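Local coordinates for protein N-acetylglucosamine 2-epimerase (Xylella fastidiosa, PDB 3GT5) that probably interconverts N-acylglucosamine-type or related sugars by epimerisation at carbon 2, at residues V118-S123 / W136-W141; A133-M137 / A185-E191; D305-F309 / W354-G360. All coordinates share one frame; numbering follows the deposited sequence.

Interaction 1 of 3, residues V118-S123 / W136-W141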
loop_
_atom_site.group_PDB
_atom_site.type_symbol
_atom_site.label_atom_id
_atom_site.label_comp_id
_atom_site.label_asym_id
_atom_site.label_seq_id
_atom_site.Cartn_x
_atom_site.Cartn_y
_atom_site.Cartn_z
ATOM N N VAL A 118 -2.335 4.367 9.744
ATOM C CA VAL A 118 -1.946 4.684 11.115
ATOM C C VAL A 118 -1.454 3.443 11.862
ATOM O O VAL A 118 -0.380 3.494 12.508
ATOM C CB VAL A 118 -3.125 5.363 11.832
ATOM C CG1 VAL A 118 -2.877 5.418 13.382
ATOM C CG2 VAL A 118 -3.396 6.827 11.257
ATOM N N MET A 119 -2.194 2.313 11.763
ATOM C CA MET A 119 -1.782 1.017 12.382
ATOM C C MET A 119 -0.409 0.572 11.860
ATOM O O MET A 119 0.478 0.169 12.627
ATOM C CB MET A 119 -2.833 -0.081 12.225
ATOM C CG MET A 119 -2.446 -1.380 12.892
ATOM S SD MET A 119 -2.333 -1.302 14.779
ATOM C CE MET A 119 -4.018 -1.902 15.165
ATOM N N LEU A 120 -0.204 0.710 10.557
ATOM C CA LEU A 120 1.072 0.389 9.964
ATOM C C LEU A 120 2.187 1.297 10.505
ATOM O O LEU A 120 3.276 0.775 10.863
ATOM C CB LEU A 120 0.988 0.514 8.436
ATOM C CG LEU A 120 2.281 0.158 7.695
ATOM C CD1 LEU A 120 2.632 -1.340 7.859
ATOM C CD2 LEU A 120 2.195 0.520 6.193
ATOM N N ALA A 121 1.938 2.610 10.595
ATOM C CA ALA A 121 2.962 3.543 11.103
ATOM C C ALA A 121 3.319 3.176 12.568
ATOM O O ALA A 121 4.496 3.183 12.984
ATOM C CB ALA A 121 2.513 5.006 11.006
ATOM N N TYR A 122 2.308 2.893 13.375
ATOM C CA TYR A 122 2.585 2.552 14.789
ATOM C C TYR A 122 3.335 1.217 14.900
ATOM O O TYR A 122 4.223 1.075 15.772
ATOM C CB TYR A 122 1.284 2.516 15.606
ATOM C CG TYR A 122 0.594 3.855 15.812
ATOM C CD1 TYR A 122 1.286 5.084 15.757
ATOM C CD2 TYR A 122 -0.768 3.910 16.130
ATOM C CE1 TYR A 122 0.640 6.295 15.929
ATOM C CE2 TYR A 122 -1.406 5.137 16.362
ATOM C CZ TYR A 122 -0.694 6.321 16.274
ATOM O OH TYR A 122 -1.321 7.533 16.471
ATOM N N SER A 123 3.012 0.243 14.038
ATOM C CA SER A 123 3.712 -1.061 14.046
ATOM C C SER A 123 5.188 -0.853 13.676
ATOM O O SER A 123 6.088 -1.426 14.315
ATOM C CB SER A 123 3.076 -2.030 13.055
ATOM O OG SER A 123 1.765 -2.239 13.457
ATOM N N TRP A 136 -0.159 2.471 21.514
ATOM C CA TRP A 136 -0.840 3.209 20.436
ATOM C C TRP A 136 -1.538 2.245 19.498
ATOM O O TRP A 136 -2.630 2.555 18.985
ATOM C CB TRP A 136 0.153 4.040 19.615
ATOM C CG TRP A 136 0.961 5.027 20.373
ATOM C CD1 TRP A 136 0.669 5.590 21.595
ATOM C CD2 TRP A 136 2.211 5.597 19.953
ATOM N NE1 TRP A 136 1.677 6.455 21.960
ATOM C CE2 TRP A 136 2.640 6.463 20.975
ATOM C CE3 TRP A 136 3.020 5.433 18.815
ATOM C CZ2 TRP A 136 3.841 7.202 20.886
ATOM C CZ3 TRP A 136 4.224 6.157 18.726
ATOM C CH2 TRP A 136 4.617 7.023 19.761
ATOM N N MET A 137 -0.896 1.084 19.265
ATOM C CA MET A 137 -1.479 -0.017 18.471
ATOM C C MET A 137 -2.743 -0.538 19.151
ATOM O O MET A 137 -3.786 -0.748 18.518
ATOM C CB MET A 137 -0.473 -1.166 18.220
ATOM C CG MET A 137 0.811 -0.787 17.437
ATOM S SD MET A 137 2.252 -1.852 17.594
ATOM C CE MET A 137 1.571 -3.329 16.942
ATOM N N ASP A 138 -2.655 -0.764 20.463
ATOM C CA ASP A 138 -3.816 -1.237 21.194
ATOM C C ASP A 138 -4.958 -0.197 21.154
ATOM O O ASP A 138 -6.116 -0.559 20.947
ATOM C CB ASP A 138 -3.453 -1.665 22.628
ATOM C CG ASP A 138 -4.666 -2.137 23.401
ATOM O OD1 ASP A 138 -5.420 -3.043 22.926
ATOM O OD2 ASP A 138 -4.915 -1.516 24.458
ATOM N N GLU A 139 -4.636 1.087 21.266
ATOM C CA GLU A 139 -5.631 2.183 21.200
ATOM C C GLU A 139 -6.299 2.187 19.837
ATOM O O GLU A 139 -7.517 2.376 19.758
ATOM C CB GLU A 139 -4.910 3.510 21.445
ATOM C CG GLU A 139 -5.583 4.873 21.162
ATOM C CD GLU A 139 -4.498 5.932 20.965
ATOM O OE1 GLU A 139 -4.062 6.157 19.790
ATOM O OE2 GLU A 139 -3.974 6.436 21.998
ATOM N N THR A 140 -5.504 1.941 18.776
ATOM C CA THR A 140 -6.046 1.935 17.399
ATOM C C THR A 140 -6.931 0.692 17.200
ATOM O O THR A 140 -8.012 0.797 16.630
ATOM C CB THR A 140 -4.910 1.976 16.377
ATOM O OG1 THR A 140 -4.070 3.100 16.660
ATOM C CG2 THR A 140 -5.458 2.078 14.919
ATOM N N TRP A 141 -6.494 -0.457 17.697
ATOM C CA TRP A 141 -7.328 -1.678 17.668
ATOM C C TRP A 141 -8.699 -1.389 18.354
ATOM O O TRP A 141 -9.780 -1.729 17.828
ATOM C CB TRP A 141 -6.600 -2.835 18.368
ATOM C CG TRP A 141 -7.439 -4.072 18.534
ATOM C CD1 TRP A 141 -8.293 -4.335 19.578
ATOM C CD2 TRP A 141 -7.554 -5.181 17.647
ATOM N NE1 TRP A 141 -8.901 -5.530 19.391
ATOM C CE2 TRP A 141 -8.460 -6.082 18.227
ATOM C CE3 TRP A 141 -6.930 -5.543 16.434
ATOM C CZ2 TRP A 141 -8.803 -7.289 17.629
ATOM C CZ3 TRP A 141 -7.266 -6.738 15.857
ATOM C CH2 TRP A 141 -8.185 -7.608 16.454
#

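Interaction 2 of 3, residues A133-M137 / A185-E191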
loop_
_atom_site.group_PDB
_atom_site.type_symbol
_atom_site.label_atom_id
_atom_site.label_comp_id
_atom_site.label_asym_id
_atom_site.label_seq_id
_atom_site.Cartn_x
_atom_site.Cartn_y
_atom_site.Cartn_z
ATOM N N ALA A 133 4.645 2.607 21.331
ATOM C CA ALA A 133 3.862 2.274 20.142
ATOM C C ALA A 133 2.990 1.010 20.334
ATOM O O ALA A 133 1.963 0.893 19.695
ATOM C CB ALA A 133 4.790 2.130 18.885
ATOM N N ARG A 134 3.367 0.104 21.252
ATOM C CA ARG A 134 2.559 -1.062 21.513
ATOM C C ARG A 134 1.188 -0.606 22.054
ATOM O O ARG A 134 0.155 -1.178 21.684
ATOM C CB ARG A 134 3.266 -2.002 22.498
ATOM C CG ARG A 134 2.578 -3.359 22.767
ATOM C CD ARG A 134 3.349 -4.179 23.840
ATOM N NE ARG A 134 4.667 -4.587 23.350
ATOM C CZ ARG A 134 4.919 -5.712 22.669
ATOM N NH1 ARG A 134 3.952 -6.567 22.379
ATOM N NH2 ARG A 134 6.153 -5.978 22.266
ATOM N N GLU A 135 1.176 0.428 22.910
ATOM C CA GLU A 135 -0.078 0.987 23.453
ATOM C C GLU A 135 -0.862 1.732 22.371
ATOM O O GLU A 135 -2.080 1.640 22.321
ATOM C CB GLU A 135 0.174 1.977 24.600
ATOM C CG GLU A 135 0.528 1.352 25.932
ATOM C CD GLU A 135 1.664 0.355 25.875
ATOM O OE1 GLU A 135 2.841 0.764 25.620
ATOM O OE2 GLU A 135 1.384 -0.848 26.129
ATOM N N TRP A 136 -0.159 2.471 21.514
ATOM C CA TRP A 136 -0.840 3.209 20.436
ATOM C C TRP A 136 -1.538 2.245 19.498
ATOM O O TRP A 136 -2.630 2.555 18.985
ATOM C CB TRP A 136 0.153 4.040 19.615
ATOM C CG TRP A 136 0.961 5.027 20.373
ATOM C CD1 TRP A 136 0.669 5.590 21.595
ATOM C CD2 TRP A 136 2.211 5.597 19.953
ATOM N NE1 TRP A 136 1.677 6.455 21.960
ATOM C CE2 TRP A 136 2.640 6.463 20.975
ATOM C CE3 TRP A 136 3.020 5.433 18.815
ATOM C CZ2 TRP A 136 3.841 7.202 20.886
ATOM C CZ3 TRP A 136 4.224 6.157 18.726
ATOM C CH2 TRP A 136 4.617 7.023 19.761
ATOM N N MET A 137 -0.896 1.084 19.265
ATOM C CA MET A 137 -1.479 -0.017 18.471
ATOM C C MET A 137 -2.743 -0.538 19.151
ATOM O O MET A 137 -3.786 -0.748 18.518
ATOM C CB MET A 137 -0.473 -1.166 18.220
ATOM C CG MET A 137 0.811 -0.787 17.437
ATOM S SD MET A 137 2.252 -1.852 17.594
ATOM C CE MET A 137 1.571 -3.329 16.942
ATOM N N ALA A 185 1.608 -5.449 12.466
ATOM C CA ALA A 185 1.336 -5.343 13.913
ATOM C C ALA A 185 1.771 -6.645 14.597
ATOM O O ALA A 185 2.357 -6.623 15.718
ATOM C CB ALA A 185 -0.154 -5.052 14.155
ATOM N N TYR A 186 1.459 -7.769 13.947
ATOM C CA TYR A 186 1.868 -9.082 14.446
ATOM C C TYR A 186 3.386 -9.217 14.469
ATOM O O TYR A 186 3.967 -9.689 15.450
ATOM C CB TYR A 186 1.297 -10.204 13.605
ATOM C CG TYR A 186 1.873 -11.566 13.933
ATOM C CD1 TYR A 186 1.554 -12.197 15.122
ATOM C CD2 TYR A 186 2.755 -12.217 13.055
ATOM C CE1 TYR A 186 2.095 -13.458 15.438
ATOM C CE2 TYR A 186 3.278 -13.482 13.367
ATOM C CZ TYR A 186 2.943 -14.082 14.554
ATOM O OH TYR A 186 3.451 -15.341 14.832
ATOM N N GLU A 187 4.016 -8.799 13.377
ATOM C CA GLU A 187 5.467 -8.911 13.251
ATOM C C GLU A 187 6.142 -8.070 14.326
ATOM O O GLU A 187 7.163 -8.484 14.898
ATOM C CB GLU A 187 5.917 -8.474 11.851
ATOM C CG GLU A 187 5.542 -9.432 10.756
ATOM C CD GLU A 187 5.799 -8.883 9.370
ATOM O OE1 GLU A 187 6.035 -7.659 9.214
ATOM O OE2 GLU A 187 5.756 -9.687 8.411
ATOM N N ALA A 188 5.560 -6.932 14.644
ATOM C CA ALA A 188 6.130 -5.985 15.640
ATOM C C ALA A 188 5.883 -6.401 17.086
ATOM O O ALA A 188 6.765 -6.233 17.912
ATOM C CB ALA A 188 5.620 -4.615 15.405
ATOM N N SER A 189 4.701 -6.961 17.380
ATOM C CA SER A 189 4.254 -7.165 18.771
ATOM C C SER A 189 4.188 -8.629 19.210
ATOM O O SER A 189 4.142 -8.908 20.416
ATOM C CB SER A 189 2.868 -6.579 18.980
ATOM O OG SER A 189 1.915 -7.302 18.259
ATOM N N GLY A 190 4.109 -9.552 18.250
ATOM C CA GLY A 190 3.852 -10.956 18.482
ATOM C C GLY A 190 2.439 -11.325 18.934
ATOM O O GLY A 190 2.202 -12.473 19.261
ATOM N N GLU A 191 1.512 -10.377 18.974
ATOM C CA GLU A 191 0.144 -10.698 19.431
ATOM C C GLU A 191 -0.630 -11.462 18.373
ATOM O O GLU A 191 -0.852 -10.948 17.241
ATOM C CB GLU A 191 -0.598 -9.452 19.841
ATOM C CG GLU A 191 0.065 -8.681 20.972
ATOM C CD GLU A 191 -0.653 -7.402 21.333
ATOM O OE1 GLU A 191 0.032 -6.429 21.739
ATOM O OE2 GLU A 191 -1.898 -7.348 21.238
HETATM O O HOH W 1 -0.330 -3.918 20.633
HETATM O O HOH W 2 1.522 -6.916 23.801
#

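Interaction 3 of 3, residues D305-F309 / W354-G360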
loop_
_atom_site.group_PDB
_atom_site.type_symbol
_atom_site.label_atom_id
_atom_site.label_comp_id
_atom_site.label_asym_id
_atom_site.label_seq_id
_atom_site.Cartn_x
_atom_site.Cartn_y
_atom_site.Cartn_z
ATOM N N ASP A 305 -5.563 2.144 -19.569
ATOM C CA ASP A 305 -4.289 1.615 -19.970
ATOM C C ASP A 305 -3.085 2.400 -19.448
ATOM O O ASP A 305 -1.986 2.056 -19.849
ATOM C CB ASP A 305 -4.194 1.425 -21.480
ATOM C CG ASP A 305 -4.156 2.713 -22.248
ATOM O OD1 ASP A 305 -4.574 3.769 -21.744
ATOM O OD2 ASP A 305 -3.683 2.650 -23.409
ATOM N N ASP A 306 -3.295 3.405 -18.584
ATOM C CA ASP A 306 -2.188 4.065 -17.883
ATOM C C ASP A 306 -1.378 3.006 -17.090
ATOM O O ASP A 306 -1.923 1.981 -16.625
ATOM C CB ASP A 306 -2.674 5.184 -16.954
ATOM C CG ASP A 306 -3.168 6.442 -17.701
ATOM O OD1 ASP A 306 -2.841 6.611 -18.899
ATOM O OD2 ASP A 306 -3.906 7.204 -17.078
ATOM N N LYS A 307 -0.087 3.281 -16.928
ATOM C CA LYS A 307 0.836 2.402 -16.265
ATOM C C LYS A 307 1.282 3.112 -14.978
ATOM O O LYS A 307 1.969 4.139 -15.023
ATOM C CB LYS A 307 2.062 2.128 -17.155
ATOM C CG LYS A 307 1.752 1.688 -18.592
ATOM C CD LYS A 307 1.051 0.383 -18.716
ATOM C CE LYS A 307 0.562 0.160 -20.205
ATOM N NZ LYS A 307 1.660 0.147 -21.228
ATOM N N TYR A 308 0.897 2.555 -13.829
ATOM C CA TYR A 308 1.127 3.167 -12.553
ATOM C C TYR A 308 2.290 2.456 -11.855
ATOM O O TYR A 308 2.427 1.240 -11.870
ATOM C CB TYR A 308 -0.098 3.031 -11.668
ATOM C CG TYR A 308 -1.192 4.048 -11.922
ATOM C CD1 TYR A 308 -1.506 4.992 -10.983
ATOM C CD2 TYR A 308 -1.956 4.012 -13.099
ATOM C CE1 TYR A 308 -2.535 5.909 -11.201
ATOM C CE2 TYR A 308 -2.981 4.924 -13.321
ATOM C CZ TYR A 308 -3.280 5.842 -12.364
ATOM O OH TYR A 308 -4.292 6.756 -12.581
ATOM N N PHE A 309 3.023 3.225 -11.099
ATOM C CA PHE A 309 4.201 2.738 -10.381
ATOM C C PHE A 309 3.874 1.544 -9.468
ATOM O O PHE A 309 4.510 0.496 -9.548
ATOM C CB PHE A 309 4.866 3.886 -9.584
ATOM C CG PHE A 309 4.156 4.311 -8.311
ATOM C CD1 PHE A 309 4.734 4.088 -7.072
ATOM C CD2 PHE A 309 2.918 4.991 -8.353
ATOM C CE1 PHE A 309 4.092 4.477 -5.908
ATOM C CE2 PHE A 309 2.257 5.337 -7.186
ATOM C CZ PHE A 309 2.866 5.104 -5.961
ATOM N N TRP A 354 10.393 6.656 -8.340
ATOM C CA TRP A 354 9.670 6.298 -9.547
ATOM C C TRP A 354 8.716 7.410 -9.957
ATOM O O TRP A 354 8.221 8.186 -9.119
ATOM C CB TRP A 354 8.808 5.037 -9.300
ATOM C CG TRP A 354 9.516 3.707 -9.072
ATOM C CD1 TRP A 354 10.648 3.463 -8.319
ATOM C CD2 TRP A 354 9.056 2.418 -9.502
ATOM N NE1 TRP A 354 10.920 2.134 -8.297
ATOM C CE2 TRP A 354 9.959 1.459 -9.001
ATOM C CE3 TRP A 354 7.961 1.981 -10.238
ATOM C CZ2 TRP A 354 9.817 0.110 -9.258
ATOM C CZ3 TRP A 354 7.820 0.645 -10.481
ATOM C CH2 TRP A 354 8.732 -0.281 -10.005
ATOM N N TYR A 355 8.455 7.512 -11.263
ATOM C CA TYR A 355 7.354 8.352 -11.730
ATOM C C TYR A 355 6.063 7.746 -11.236
ATOM O O TYR A 355 6.012 6.539 -11.060
ATOM C CB TYR A 355 7.325 8.468 -13.236
ATOM C CG TYR A 355 8.637 8.966 -13.810
ATOM C CD1 TYR A 355 9.173 10.164 -13.399
ATOM C CD2 TYR A 355 9.325 8.213 -14.759
ATOM C CE1 TYR A 355 10.403 10.629 -13.937
ATOM C CE2 TYR A 355 10.538 8.644 -15.299
ATOM C CZ TYR A 355 11.063 9.876 -14.867
ATOM O OH TYR A 355 12.256 10.318 -15.385
ATOM N N ARG A 356 5.038 8.568 -10.989
ATOM C CA ARG A 356 3.752 8.016 -10.538
ATOM C C ARG A 356 3.030 7.204 -11.641
ATOM O O ARG A 356 2.559 6.098 -11.404
ATOM C CB ARG A 356 2.848 9.079 -9.943
ATOM C CG ARG A 356 1.536 8.550 -9.348
ATOM C CD ARG A 356 0.708 9.629 -8.674
ATOM N NE ARG A 356 -0.026 10.428 -9.668
ATOM C CZ ARG A 356 -1.251 10.168 -10.120
ATOM N NH1 ARG A 356 -1.791 10.976 -11.029
ATOM N NH2 ARG A 356 -1.956 9.130 -9.672
ATOM N N LEU A 357 2.949 7.742 -12.854
ATOM C CA LEU A 357 2.286 7.049 -13.918
ATOM C C LEU A 357 2.757 7.519 -15.284
ATOM O O LEU A 357 3.365 8.577 -15.407
ATOM C CB LEU A 357 0.767 7.222 -13.787
ATOM C CG LEU A 357 0.170 8.546 -14.260
ATOM C CD1 LEU A 357 -1.384 8.432 -14.294
ATOM C CD2 LEU A 357 0.622 9.660 -13.361
ATOM N N LEU A 358 2.518 6.683 -16.280
ATOM C CA LEU A 358 2.781 7.013 -17.669
ATOM C C LEU A 358 1.490 6.693 -18.403
ATOM O O LEU A 358 0.658 5.874 -17.931
ATOM C CB LEU A 358 3.925 6.185 -18.205
ATOM C CG LEU A 358 5.265 6.260 -17.432
ATOM C CD1 LEU A 358 6.182 5.152 -17.978
ATOM C CD2 LEU A 358 5.870 7.675 -17.584
ATOM N N ASP A 359 1.317 7.281 -19.582
ATOM C CA ASP A 359 0.183 6.888 -20.389
ATOM C C ASP A 359 0.451 5.524 -21.058
ATOM O O ASP A 359 1.484 4.892 -20.846
ATOM C CB ASP A 359 -0.219 8.022 -21.357
ATOM C CG ASP A 359 0.707 8.134 -22.552
ATOM O OD1 ASP A 359 1.645 7.344 -22.668
ATOM O OD2 ASP A 359 0.469 9.033 -23.397
ATOM N N GLY A 360 -0.500 5.013 -21.835
ATOM C CA GLY A 360 -0.378 3.666 -22.370
ATOM C C GLY A 360 0.818 3.515 -23.301
ATOM O O GLY A 360 1.397 2.401 -23.420
HETATM O O HOH W 3 -3.189 6.035 -21.478
HETATM O O HOH W 4 -4.338 9.215 -11.663
#

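Interaction 1 of 3, residues V118-S123 / W136-W141
Tyr122 reaches from helix 112-127 onto the side of helix 133-147, and its side chain can be followed outward atom by atom. CB rests against CG of Met137, 3.8 Å away. With CG anti to the carbonyl carbon (chi1 -68°), the ring swings across the neighbouring helix and takes Trp136 on one face: Trp136 CB sits 3.7 Å from the ring centroid, a CH-pi contact almost straight above the ring. The indole follows, turning an edge to the same phenol in an edge-to-face pair with planes at 54°, and Trp136 CE3 approaches Tyr122 CD1 to 3.5 Å. At the ring's edge, in plane, Thr140 OG1 lies 3.4 Å from Tyr122 CE2. That hydroxyl donates to Trp136 O, which also receives Thr140 N from the opposite face of its plane. At the tip, Tyr122 OH hydrogen-bonds Tyr96 and Arg85.

One turn back, Met119 bends at chi2 and chi3 and crosses Met137 at about a right angle, its SD 3.9 Å from Met137 CB; its CE goes on to Trp141 CB. The helical segments 118-123 and 136-141 run antiparallel, their axes 9.5 Å apart at closest approach and at 162°, as in the helical hairpins of an alpha/alpha barrel. Helix 51-68 backs Val118, helix 71-88 packs on Tyr122 and Trp136, and helix 172-189 lies against Ser123 and Met137.

Interaction 2 of 3, residues A133-M137 / A185-E191
Arg134 and Met137, one turn apart on helix 133-147, meet the C-terminal end of helix 172-189 in two different ways. The arginine makes the polar contact: NH1 donates to Ser189 O over 3.1 Å, nearly straight at 162°. The bond lies in the carbonyl plane, on a lone pair of the oxygen, and the acceptor sits at the guanidinium edge. Arg134 runs extended through chi2 and then bends at chi3 (-67°), which turns the flat group toward the helix end. Met137 makes the apolar contact, its CE resting 3.7 Å from Ala185 CB and also touching Ser189 CB.

Glu191 belongs to the same polar cluster but acts mainly through water. Its OE1 is 4.0 Å from Arg134 NH1, a long salt bridge, with carboxylate and guanidinium planes 18° apart. One water closes that gap, accepting from Arg134 NH1 and donating to Glu191 OE1; another donates to both Glu191 OE1 and Arg134 O, tying the carboxylate to the arginine's backbone as well.

Behind this shell, Ser189 shapes the end of its helix. Its OG stands between the backbone N and the carbonyl carbon and donates to Ala185 O at 2.7 Å. Ser189 OG also accepts from Glu191 N at 3.2 Å, which makes an ST turn and helps fix the loop that carries Glu191. Gly190, with positive phi, lets the chain leave the helix here. The carbonyl oxygens at a helix C-terminus would probably favour a cationic neighbour such as Arg134.

Tyr194 of helix 192-211 covers Met137, Ala185 and Ser189, while helix 112-127 brings Ser123 and Leu126 onto Met137 and Lys127 onto Ala188.

Interaction 3 of 3, residues D305-F309 / W354-G360
The Tyr308 ring carries Leu357 over one face: Leu357 CB stands 4.1 Å from its centroid, just 7° off the normal, and Leu357 CD1 continues over the phenol, 3.7 Å from Tyr308 CZ. Tyr294 also stacks with this ring. The Arg356 guanidinium, nearly upright to the phenol at 79°, has Leu357 CD2 on one face and a water at its edge; that water accepts from NH2 and donates to Tyr308 OH. Phe309 turns a ring edge to Arg356 O, while its CB lies 3.7 Å from Trp354 CE3.

Together the segments form one of the two antiparallel pairings of a three-stranded sheet, with edge strand 357-358 beside 302-308. Lys307 and Leu358 are the hydrogen-bonded pair, joined by two backbone bonds; Tyr308 and Leu357 are the non-hydrogen-bonded pair. Beyond these bridges, Phe309 N still donates to Arg356 O at 2.9 Å, as the chain enters helix 309-326 from the N-cap residue Tyr308.

At the other end, Lys307 bends at chi2 and chi4 so that NZ donates to Gly360 O, 3.2 Å away; Asp286 and Gly290 O are its further partners. One water donates to Asp305 OD1 and Asp306 OD1 and accepts from Gly360 N; Asp306 OD1 also hydrogen-bonds Tyr365 OH.

Overall arrangement
Interactions 1 and 2 share helix 133-147, and Met137 makes contacts in both; their centres lie about 7 Å apart and their atoms touch. Interaction 1 is the more buried, joining successive helices through rings and thioethers. Interaction 2 pairs the start of the same helix with the end of helix 172-189, nearer the surface, where an arginine, a carboxylate and waters replace much of the apolar packing. Interaction 3 stands on the opposite side of the chain's centre, about 32 Å from interaction 1 and 35 Å from interaction 2 between centres. There, partly buried backbone pairing of strands takes over, with side-chain contacts and waters added around it.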